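Local coordinates for protein integral membrane indolylacetylinositol arabinosyltransferase EmbC (Mycolicibacterium smegmatis, PDB 7BVE) that probably transfers arabinose in the membrane to build the arabinan of the mycobacterial cell wall, at residues S958-L963 with C973-D978; E985-R990 with Q1041-W1046. One frame throughout, in Å; residues are numbered along the deposited sequence.

Contact 1 (S958-L963 with C973-D978)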
ATOM      1  N   SER A 958     -35.870  17.913 -18.413  1.00 17.88           N
ATOM      2  CA  SER A 958     -37.049  17.790 -17.571  1.00 17.88           C
ATOM      3  C   SER A 958     -37.193  16.433 -16.906  1.00 17.88           C
ATOM      4  O   SER A 958     -37.779  16.358 -15.827  1.00 17.88           O
ATOM      5  CB  SER A 958     -38.317  18.070 -18.385  1.00 17.88           C
ATOM      6  OG  SER A 958     -38.327  19.400 -18.868  1.00 17.88           O
ATOM      7  N   ASP A 959     -36.689  15.366 -17.514  1.00 16.99           N
ATOM      8  CA  ASP A 959     -36.828  14.041 -16.931  1.00 16.99           C
ATOM      9  C   ASP A 959     -35.874  13.879 -15.753  1.00 16.99           C
ATOM     10  O   ASP A 959     -34.770  14.426 -15.776  1.00 16.99           O
ATOM     11  CB  ASP A 959     -36.537  12.967 -17.971  1.00 16.99           C
ATOM     12  CG  ASP A 959     -37.591  12.895 -19.040  1.00 16.99           C
ATOM     13  OD1 ASP A 959     -38.759  13.218 -18.743  1.00 16.99           O
ATOM     14  OD2 ASP A 959     -37.253  12.520 -20.180  1.00 16.99           O
ATOM     15  N   PRO A 960     -36.268  13.145 -14.713  1.00 15.07           N
ATOM     16  CA  PRO A 960     -35.330  12.864 -13.622  1.00 15.07           C
ATOM     17  C   PRO A 960     -34.281  11.846 -14.046  1.00 15.07           C
ATOM     18  O   PRO A 960     -34.602  10.783 -14.575  1.00 15.07           O
ATOM     19  CB  PRO A 960     -36.233  12.325 -12.511  1.00 15.07           C
ATOM     20  CG  PRO A 960     -37.417  11.813 -13.206  1.00 15.07           C
ATOM     21  CD  PRO A 960     -37.626  12.686 -14.396  1.00 15.07           C
ATOM     22  N   VAL A 961     -33.023  12.189 -13.816  1.00 15.07           N
ATOM     23  CA  VAL A 961     -31.877  11.394 -14.225  1.00 15.07           C
ATOM     24  C   VAL A 961     -31.135  10.972 -12.969  1.00 15.07           C
ATOM     25  O   VAL A 961     -30.989  11.753 -12.029  1.00 15.07           O
ATOM     26  CB  VAL A 961     -30.959  12.202 -15.173  1.00 15.07           C
ATOM     27  CG1 VAL A 961     -29.762  11.405 -15.626  1.00 15.07           C
ATOM     28  CG2 VAL A 961     -31.732  12.678 -16.368  1.00 15.07           C
ATOM     29  N   MET A 962     -30.681   9.727 -12.939  1.00 15.07           N
ATOM     30  CA  MET A 962     -29.781   9.279 -11.886  1.00 15.07           C
ATOM     31  C   MET A 962     -28.346   9.508 -12.346  1.00 15.07           C
ATOM     32  O   MET A 962     -27.782   8.728 -13.105  1.00 15.07           O
ATOM     33  CB  MET A 962     -30.015   7.823 -11.529  1.00 15.07           C
ATOM     34  CG  MET A 962     -29.109   7.422 -10.418  1.00 15.07           C
ATOM     35  SD  MET A 962     -29.242   5.756  -9.816  1.00 15.07           S
ATOM     36  CE  MET A 962     -27.843   5.808  -8.714  1.00 15.07           C
ATOM     37  N   LEU A 963     -27.756  10.597 -11.884  1.00 15.07           N
ATOM     38  CA  LEU A 963     -26.361  10.883 -12.156  1.00 15.07           C
ATOM     39  C   LEU A 963     -25.487  10.199 -11.120  1.00 15.07           C
ATOM     40  O   LEU A 963     -25.867  10.062  -9.959  1.00 15.07           O
ATOM     41  CB  LEU A 963     -26.117  12.389 -12.114  1.00 15.07           C
ATOM     42  CG  LEU A 963     -26.817  13.235 -13.165  1.00 15.07           C
ATOM     43  CD1 LEU A 963     -26.719  14.675 -12.798  1.00 15.07           C
ATOM     44  CD2 LEU A 963     -26.155  13.007 -14.483  1.00 15.07           C
ATOM     45  N   CYS A 973     -26.888  20.311 -17.510  1.00 15.07           N
ATOM     46  CA  CYS A 973     -28.255  20.675 -17.975  1.00 15.07           C
ATOM     47  C   CYS A 973     -29.282  19.624 -17.530  1.00 15.07           C
ATOM     48  O   CYS A 973     -30.480  19.963 -17.464  1.00 15.07           O
ATOM     49  CB  CYS A 973     -28.293  20.809 -19.493  1.00 15.07           C
ATOM     50  SG  CYS A 973     -27.825  22.457 -20.084  1.00 15.07           S
ATOM     51  N   GLN A 974     -28.825  18.403 -17.238  1.00 15.07           N
ATOM     52  CA  GLN A 974     -29.697  17.314 -16.821  1.00 15.07           C
ATOM     53  C   GLN A 974     -29.923  17.349 -15.322  1.00 15.07           C
ATOM     54  O   GLN A 974     -28.984  17.544 -14.549  1.00 15.07           O
ATOM     55  CB  GLN A 974     -29.105  15.966 -17.227  1.00 15.07           C
ATOM     56  CG  GLN A 974     -29.379  15.604 -18.666  1.00 15.07           C
ATOM     57  CD  GLN A 974     -28.481  16.304 -19.639  1.00 15.07           C
ATOM     58  OE1 GLN A 974     -27.374  16.702 -19.305  1.00 15.07           O
ATOM     59  NE2 GLN A 974     -28.976  16.513 -20.843  1.00 15.07           N
ATOM     60  N   ARG A 975     -31.184  17.135 -14.905  1.00 15.07           N
ATOM     61  CA  ARG A 975     -31.448  17.370 -13.499  1.00 15.07           C
ATOM     62  C   ARG A 975     -31.559  16.065 -12.724  1.00 15.07           C
ATOM     63  O   ARG A 975     -32.068  15.072 -13.247  1.00 15.07           O
ATOM     64  CB  ARG A 975     -32.723  18.197 -13.291  1.00 15.07           C
ATOM     65  CG  ARG A 975     -34.026  17.543 -13.638  1.00 15.07           C
ATOM     66  CD  ARG A 975     -35.160  18.412 -13.162  1.00 15.07           C
ATOM     67  NE  ARG A 975     -36.463  17.808 -13.393  1.00 15.07           N
ATOM     68  CZ  ARG A 975     -37.066  16.992 -12.538  1.00 15.07           C
ATOM     69  NH1 ARG A 975     -38.253  16.490 -12.826  1.00 15.07           N
ATOM     70  NH2 ARG A 975     -36.480  16.681 -11.396  1.00 15.07           N
ATOM     71  N   PRO A 976     -31.055  16.020 -11.497  1.00 15.07           N
ATOM     72  CA  PRO A 976     -31.173  14.806 -10.690  1.00 15.07           C
ATOM     73  C   PRO A 976     -32.570  14.669 -10.104  1.00 15.07           C
ATOM     74  O   PRO A 976     -33.387  15.584 -10.153  1.00 15.07           O
ATOM     75  CB  PRO A 976     -30.128  15.022  -9.599  1.00 15.07           C
ATOM     76  CG  PRO A 976     -30.036  16.475  -9.473  1.00 15.07           C
ATOM     77  CD  PRO A 976     -30.236  17.039 -10.824  1.00 15.07           C
ATOM     78  N   PHE A 977     -32.835  13.498  -9.542  1.00 15.07           N
ATOM     79  CA  PHE A 977     -34.152  13.245  -8.985  1.00 15.07           C
ATOM     80  C   PHE A 977     -34.251  13.794  -7.563  1.00 15.07           C
ATOM     81  O   PHE A 977     -33.263  13.894  -6.835  1.00 15.07           O
ATOM     82  CB  PHE A 977     -34.483  11.748  -9.040  1.00 15.07           C
ATOM     83  CG  PHE A 977     -33.570  10.875  -8.231  1.00 15.07           C
ATOM     84  CD1 PHE A 977     -32.405  10.382  -8.775  1.00 15.07           C
ATOM     85  CD2 PHE A 977     -33.905  10.499  -6.948  1.00 15.07           C
ATOM     86  CE1 PHE A 977     -31.574   9.574  -8.041  1.00 15.07           C
ATOM     87  CE2 PHE A 977     -33.076   9.695  -6.215  1.00 15.07           C
ATOM     88  CZ  PHE A 977     -31.913   9.231  -6.766  1.00 15.07           C
ATOM     89  N   ASP A 978     -35.469  14.146  -7.175  1.00 15.07           N
ATOM     90  CA  ASP A 978     -35.755  14.813  -5.919  1.00 15.07           C
ATOM     91  C   ASP A 978     -36.118  13.811  -4.826  1.00 15.07           C
ATOM     92  O   ASP A 978     -36.236  12.609  -5.055  1.00 15.07           O
ATOM     93  CB  ASP A 978     -36.900  15.804  -6.107  1.00 15.07           C
ATOM     94  CG  ASP A 978     -36.501  17.029  -6.886  1.00 15.07           C
ATOM     95  OD1 ASP A 978     -35.348  17.479  -6.754  1.00 15.07           O
ATOM     96  OD2 ASP A 978     -37.348  17.543  -7.642  1.00 15.07           O
TER
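The weakly bonded outermost strand 961-963 of a mixed sheet in the EmbC C-terminal domain is crossed by an irregular loop, 973-978, the local chain directions lying 80° apart. The main grip is V961 N to R975 O, 3.1 Å, with the donor nearly along the C=O axis (163°). The same residue's O accepts a CA-H...O contact from P976 CA at 3.3 Å, one residue farther along the loop. R975 CG takes the crowded position between its own N and C (chi1 68°), and the extended chain then runs back alongside P960. NE and NH1 thus both reach S958 O, in two bent, weak bonds, while P960 N lies over one face of the guanidinium. NH2 has long-range charge partners in D978 OD2, well out of the guanidinium plane, and, weakly, E985. The backbone places F977 CB against P960 CB at 3.9 Å; CG, likewise in the crowded position, turns the ring so that its edge meets V961 O, in plane, and M962 CG, 4.0 Å from CE1. M962, extended from CG onward, lies beside the ring.

Farther out, P976 packs on helix 281-293. The ethambutol pocket includes D279, Y282 and I283, at the start of that helix and just before it, so the loop backs a helix leading from the drug site. C973 is tied to C730 by a disulfide, and next to it Q974 NE2 hydrogen-bonds to Q952 OE1.

Contact 2 (E985-R990 with Q1041-W1046)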
ATOM      1  N   GLU A 985     -38.090  10.410  -5.887  1.00 15.07           N
ATOM      2  CA  GLU A 985     -38.707  10.443  -7.205  1.00 15.07           C
ATOM      3  C   GLU A 985     -38.022   9.403  -8.076  1.00 15.07           C
ATOM      4  O   GLU A 985     -36.795   9.285  -8.052  1.00 15.07           O
ATOM      5  CB  GLU A 985     -38.580  11.828  -7.829  1.00 15.07           C
ATOM      6  CG  GLU A 985     -39.360  12.005  -9.095  1.00 15.07           C
ATOM      7  CD  GLU A 985     -39.148  13.364  -9.710  1.00 15.07           C
ATOM      8  OE1 GLU A 985     -38.290  14.113  -9.208  1.00 15.07           O
ATOM      9  OE2 GLU A 985     -39.854  13.698 -10.682  1.00 15.07           O
ATOM     10  N   VAL A 986     -38.808   8.654  -8.837  1.00 15.07           N
ATOM     11  CA  VAL A 986     -38.299   7.516  -9.593  1.00 15.07           C
ATOM     12  C   VAL A 986     -37.613   8.025 -10.854  1.00 15.07           C
ATOM     13  O   VAL A 986     -38.254   8.697 -11.673  1.00 15.07           O
ATOM     14  CB  VAL A 986     -39.433   6.541  -9.931  1.00 15.07           C
ATOM     15  CG1 VAL A 986     -38.895   5.338 -10.648  1.00 15.07           C
ATOM     16  CG2 VAL A 986     -40.163   6.140  -8.678  1.00 15.07           C
ATOM     17  N   PRO A 987     -36.330   7.743 -11.055  1.00 15.07           N
ATOM     18  CA  PRO A 987     -35.633   8.240 -12.240  1.00 15.07           C
ATOM     19  C   PRO A 987     -36.002   7.455 -13.491  1.00 15.07           C
ATOM     20  O   PRO A 987     -36.630   6.401 -13.441  1.00 15.07           O
ATOM     21  CB  PRO A 987     -34.163   8.042 -11.876  1.00 15.07           C
ATOM     22  CG  PRO A 987     -34.159   6.953 -10.932  1.00 15.07           C
ATOM     23  CD  PRO A 987     -35.405   7.074 -10.131  1.00 15.07           C
ATOM     24  N   LYS A 988     -35.601   8.006 -14.635  1.00 15.07           N
ATOM     25  CA  LYS A 988     -35.863   7.394 -15.925  1.00 15.07           C
ATOM     26  C   LYS A 988     -34.609   7.034 -16.696  1.00 15.07           C
ATOM     27  O   LYS A 988     -34.701   6.254 -17.645  1.00 15.07           O
ATOM     28  CB  LYS A 988     -36.711   8.324 -16.799  1.00 15.07           C
ATOM     29  CG  LYS A 988     -38.086   8.586 -16.265  1.00 15.07           C
ATOM     30  CD  LYS A 988     -38.869   9.476 -17.202  1.00 15.07           C
ATOM     31  CE  LYS A 988     -40.218   9.851 -16.611  1.00 15.07           C
ATOM     32  NZ  LYS A 988     -41.131   8.685 -16.491  1.00 15.07           N
ATOM     33  N   TRP A 989     -33.455   7.576 -16.325  1.00 15.07           N
ATOM     34  CA  TRP A 989     -32.209   7.383 -17.043  1.00 15.07           C
ATOM     35  C   TRP A 989     -31.106   7.176 -16.021  1.00 15.07           C
ATOM     36  O   TRP A 989     -31.307   7.365 -14.825  1.00 15.07           O
ATOM     37  CB  TRP A 989     -31.891   8.587 -17.935  1.00 15.07           C
ATOM     38  CG  TRP A 989     -32.878   8.834 -19.034  1.00 15.07           C
ATOM     39  CD1 TRP A 989     -33.921   9.704 -19.016  1.00 15.07           C
ATOM     40  CD2 TRP A 989     -32.899   8.215 -20.318  1.00 15.07           C
ATOM     41  NE1 TRP A 989     -34.600   9.656 -20.204  1.00 15.07           N
ATOM     42  CE2 TRP A 989     -33.987   8.747 -21.021  1.00 15.07           C
ATOM     43  CE3 TRP A 989     -32.101   7.260 -20.942  1.00 15.07           C
ATOM     44  CZ2 TRP A 989     -34.295   8.357 -22.311  1.00 15.07           C
ATOM     45  CZ3 TRP A 989     -32.404   6.883 -22.216  1.00 15.07           C
ATOM     46  CH2 TRP A 989     -33.492   7.421 -22.888  1.00 15.07           C
ATOM     47  N   ARG A 990     -29.931   6.791 -16.491  1.00 15.07           N
ATOM     48  CA  ARG A 990     -28.761   6.712 -15.633  1.00 15.07           C
ATOM     49  C   ARG A 990     -27.521   6.967 -16.475  1.00 15.07           C
ATOM     50  O   ARG A 990     -27.401   6.430 -17.573  1.00 15.07           O
ATOM     51  CB  ARG A 990     -28.652   5.355 -14.948  1.00 15.07           C
ATOM     52  CG  ARG A 990     -27.481   5.275 -14.023  1.00 15.07           C
ATOM     53  CD  ARG A 990     -27.253   3.911 -13.476  1.00 15.07           C
ATOM     54  NE  ARG A 990     -25.947   3.866 -12.838  1.00 15.07           N
ATOM     55  CZ  ARG A 990     -25.381   2.759 -12.366  1.00 15.07           C
ATOM     56  NH1 ARG A 990     -26.006   1.600 -12.468  1.00 15.07           N
ATOM     57  NH2 ARG A 990     -24.182   2.817 -11.813  1.00 15.07           N
ATOM     58  N   GLN A1041     -28.111   4.389 -19.679  1.00 15.07           N
ATOM     59  CA  GLN A1041     -29.070   3.312 -19.482  1.00 15.07           C
ATOM     60  C   GLN A1041     -30.484   3.864 -19.412  1.00 15.07           C
ATOM     61  O   GLN A1041     -30.704   5.008 -19.018  1.00 15.07           O
ATOM     62  CB  GLN A1041     -28.782   2.527 -18.205  1.00 15.07           C
ATOM     63  CG  GLN A1041     -27.506   1.754 -18.230  1.00 15.07           C
ATOM     64  CD  GLN A1041     -27.280   0.999 -16.959  1.00 15.07           C
ATOM     65  OE1 GLN A1041     -28.062   1.100 -16.024  1.00 15.07           O
ATOM     66  NE2 GLN A1041     -26.205   0.234 -16.911  1.00 15.07           N
ATOM     67  N   ARG A1042     -31.449   3.033 -19.798  1.00 15.07           N
ATOM     68  CA  ARG A1042     -32.864   3.271 -19.536  1.00 15.07           C
ATOM     69  C   ARG A1042     -33.231   2.537 -18.263  1.00 15.07           C
ATOM     70  O   ARG A1042     -32.709   1.453 -18.004  1.00 15.07           O
ATOM     71  CB  ARG A1042     -33.753   2.779 -20.677  1.00 15.07           C
ATOM     72  CG  ARG A1042     -33.732   3.624 -21.903  1.00 15.07           C
ATOM     73  CD  ARG A1042     -34.567   3.039 -23.018  1.00 15.07           C
ATOM     74  NE  ARG A1042     -33.951   1.829 -23.546  1.00 15.07           N
ATOM     75  CZ  ARG A1042     -34.518   1.030 -24.441  1.00 15.07           C
ATOM     76  NH1 ARG A1042     -35.721   1.314 -24.919  1.00 15.07           N
ATOM     77  NH2 ARG A1042     -33.883  -0.058 -24.856  1.00 15.07           N
ATOM     78  N   LEU A1043     -34.123   3.113 -17.475  1.00 15.07           N
ATOM     79  CA  LEU A1043     -34.620   2.458 -16.277  1.00 15.07           C
ATOM     80  C   LEU A1043     -36.116   2.221 -16.433  1.00 15.07           C
ATOM     81  O   LEU A1043     -36.887   3.171 -16.579  1.00 15.07           O
ATOM     82  CB  LEU A1043     -34.310   3.294 -15.040  1.00 15.07           C
ATOM     83  CG  LEU A1043     -32.826   3.483 -14.738  1.00 15.07           C
ATOM     84  CD1 LEU A1043     -32.650   4.354 -13.529  1.00 15.07           C
ATOM     85  CD2 LEU A1043     -32.121   2.177 -14.534  1.00 15.07           C
ATOM     86  N   THR A1044     -36.518   0.955 -16.410  1.00 15.07           N
ATOM     87  CA  THR A1044     -37.883   0.548 -16.678  1.00 15.07           C
ATOM     88  C   THR A1044     -38.483  -0.085 -15.430  1.00 15.07           C
ATOM     89  O   THR A1044     -37.826  -0.922 -14.799  1.00 15.07           O
ATOM     90  CB  THR A1044     -37.918  -0.458 -17.835  1.00 15.07           C
ATOM     91  OG1 THR A1044     -37.239   0.091 -18.969  1.00 15.07           O
ATOM     92  CG2 THR A1044     -39.344  -0.777 -18.234  1.00 15.07           C
ATOM     93  N   PRO A1045     -39.695   0.282 -15.028  1.00 15.07           N
ATOM     94  CA  PRO A1045     -40.288  -0.339 -13.846  1.00 15.07           C
ATOM     95  C   PRO A1045     -40.717  -1.768 -14.120  1.00 15.07           C
ATOM     96  O   PRO A1045     -41.043  -2.132 -15.249  1.00 15.07           O
ATOM     97  CB  PRO A1045     -41.505   0.546 -13.563  1.00 15.07           C
ATOM     98  CG  PRO A1045     -41.234   1.811 -14.261  1.00 15.07           C
ATOM     99  CD  PRO A1045     -40.491   1.428 -15.485  1.00 15.07           C
ATOM    100  N   TRP A1046     -40.707  -2.586 -13.065  1.00 15.07           N
ATOM    101  CA  TRP A1046     -41.257  -3.930 -13.190  1.00 15.07           C
ATOM    102  C   TRP A1046     -42.773  -3.894 -13.312  1.00 15.07           C
ATOM    103  O   TRP A1046     -43.353  -4.631 -14.115  1.00 15.07           O
ATOM    104  CB  TRP A1046     -40.864  -4.805 -12.007  1.00 15.07           C
ATOM    105  CG  TRP A1046     -39.434  -5.131 -11.879  1.00 15.07           C
ATOM    106  CD1 TRP A1046     -38.573  -4.638 -10.968  1.00 15.07           C
ATOM    107  CD2 TRP A1046     -38.688  -6.032 -12.690  1.00 15.07           C
ATOM    108  NE1 TRP A1046     -37.330  -5.177 -11.144  1.00 15.07           N
ATOM    109  CE2 TRP A1046     -37.374  -6.036 -12.204  1.00 15.07           C
ATOM    110  CE3 TRP A1046     -39.003  -6.838 -13.784  1.00 15.07           C
ATOM    111  CZ2 TRP A1046     -36.375  -6.811 -12.769  1.00 15.07           C
ATOM    112  CZ3 TRP A1046     -38.011  -7.603 -14.346  1.00 15.07           C
ATOM    113  CH2 TRP A1046     -36.712  -7.587 -13.837  1.00 15.07           C
TER
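The W989 indole and the R1042 side chain lie side by side on one face of the sheet, pointing the same way, with ring and guanidinium planes 27° apart. What touches the ring is the aliphatic root of the arginine: R1042 CG sits 3.5 Å from W989 CZ3, approaching obliquely. Beyond it the chain bends at chi3 (-70°), and R1042 NH2 makes a weak hydrogen bond to S1023 on the next strand. Q1041 O also lies obliquely beside the benzo side of the indole, 3.3 Å from W989 CE3. On the other sheet face R990 and Q1041 run alongside each other, both extended, their guanidinium and amide planes 77° apart; R990 CD comes within 3.9 Å of Q1041 OE1, and NH1 is little farther.

The backbones form an antiparallel ladder between strands 989-992 and 1039-1045. R990 and Q1041 are the hydrogen-bonded pair, Q1041 N to R990 O at 3.0 Å in the carbonyl plane and R990 N to Q1041 O at 3.2 Å from above it. W989 and R1042 are the adjoining non-hydrogen-bonded pair, and L1043 N to K988 O closes the ladder just before strand 989-992 begins. There L1043 CD1 lies against W989 O, 3.5 Å away, and P987 CG, at 4.0 Å.

Q1041 O accepts the R990 N-H and a CA-H...O contact from W989. This is a surface contact held mainly by backbone amides, in which R1042 lends a methylene to the indole while R990 CD lies alongside the Q1041 amide. Both guanidiniums are expected to be charged, as arginines normally are; D964 is a long, weak counter-charge to R990, and S1023 gives R1042 a weak, neutral partner.

Contacts 1 and 2 lie in series along the chain, with centres about 11 Å apart, and both belong to one mixed sheet of the C-terminal domain. Strand 961-963 forms its outer border, strand 989-992 pairs with it in parallel, and strand 1039-1045 follows antiparallel to 989-992. Direct joints link the two contacts: P960 O to K988 N and D978 O to E985 N, both probable hydrogen bonds at 3.0 Å. Because the first two strands are parallel, the connection through 973-978 must cross back to the starting end. Contact 1 faces helix 281-293 and its membrane-domain surroundings, whereas contact 2 carries the sheet on toward strand 1020-1029; the two sit on neighbouring strands.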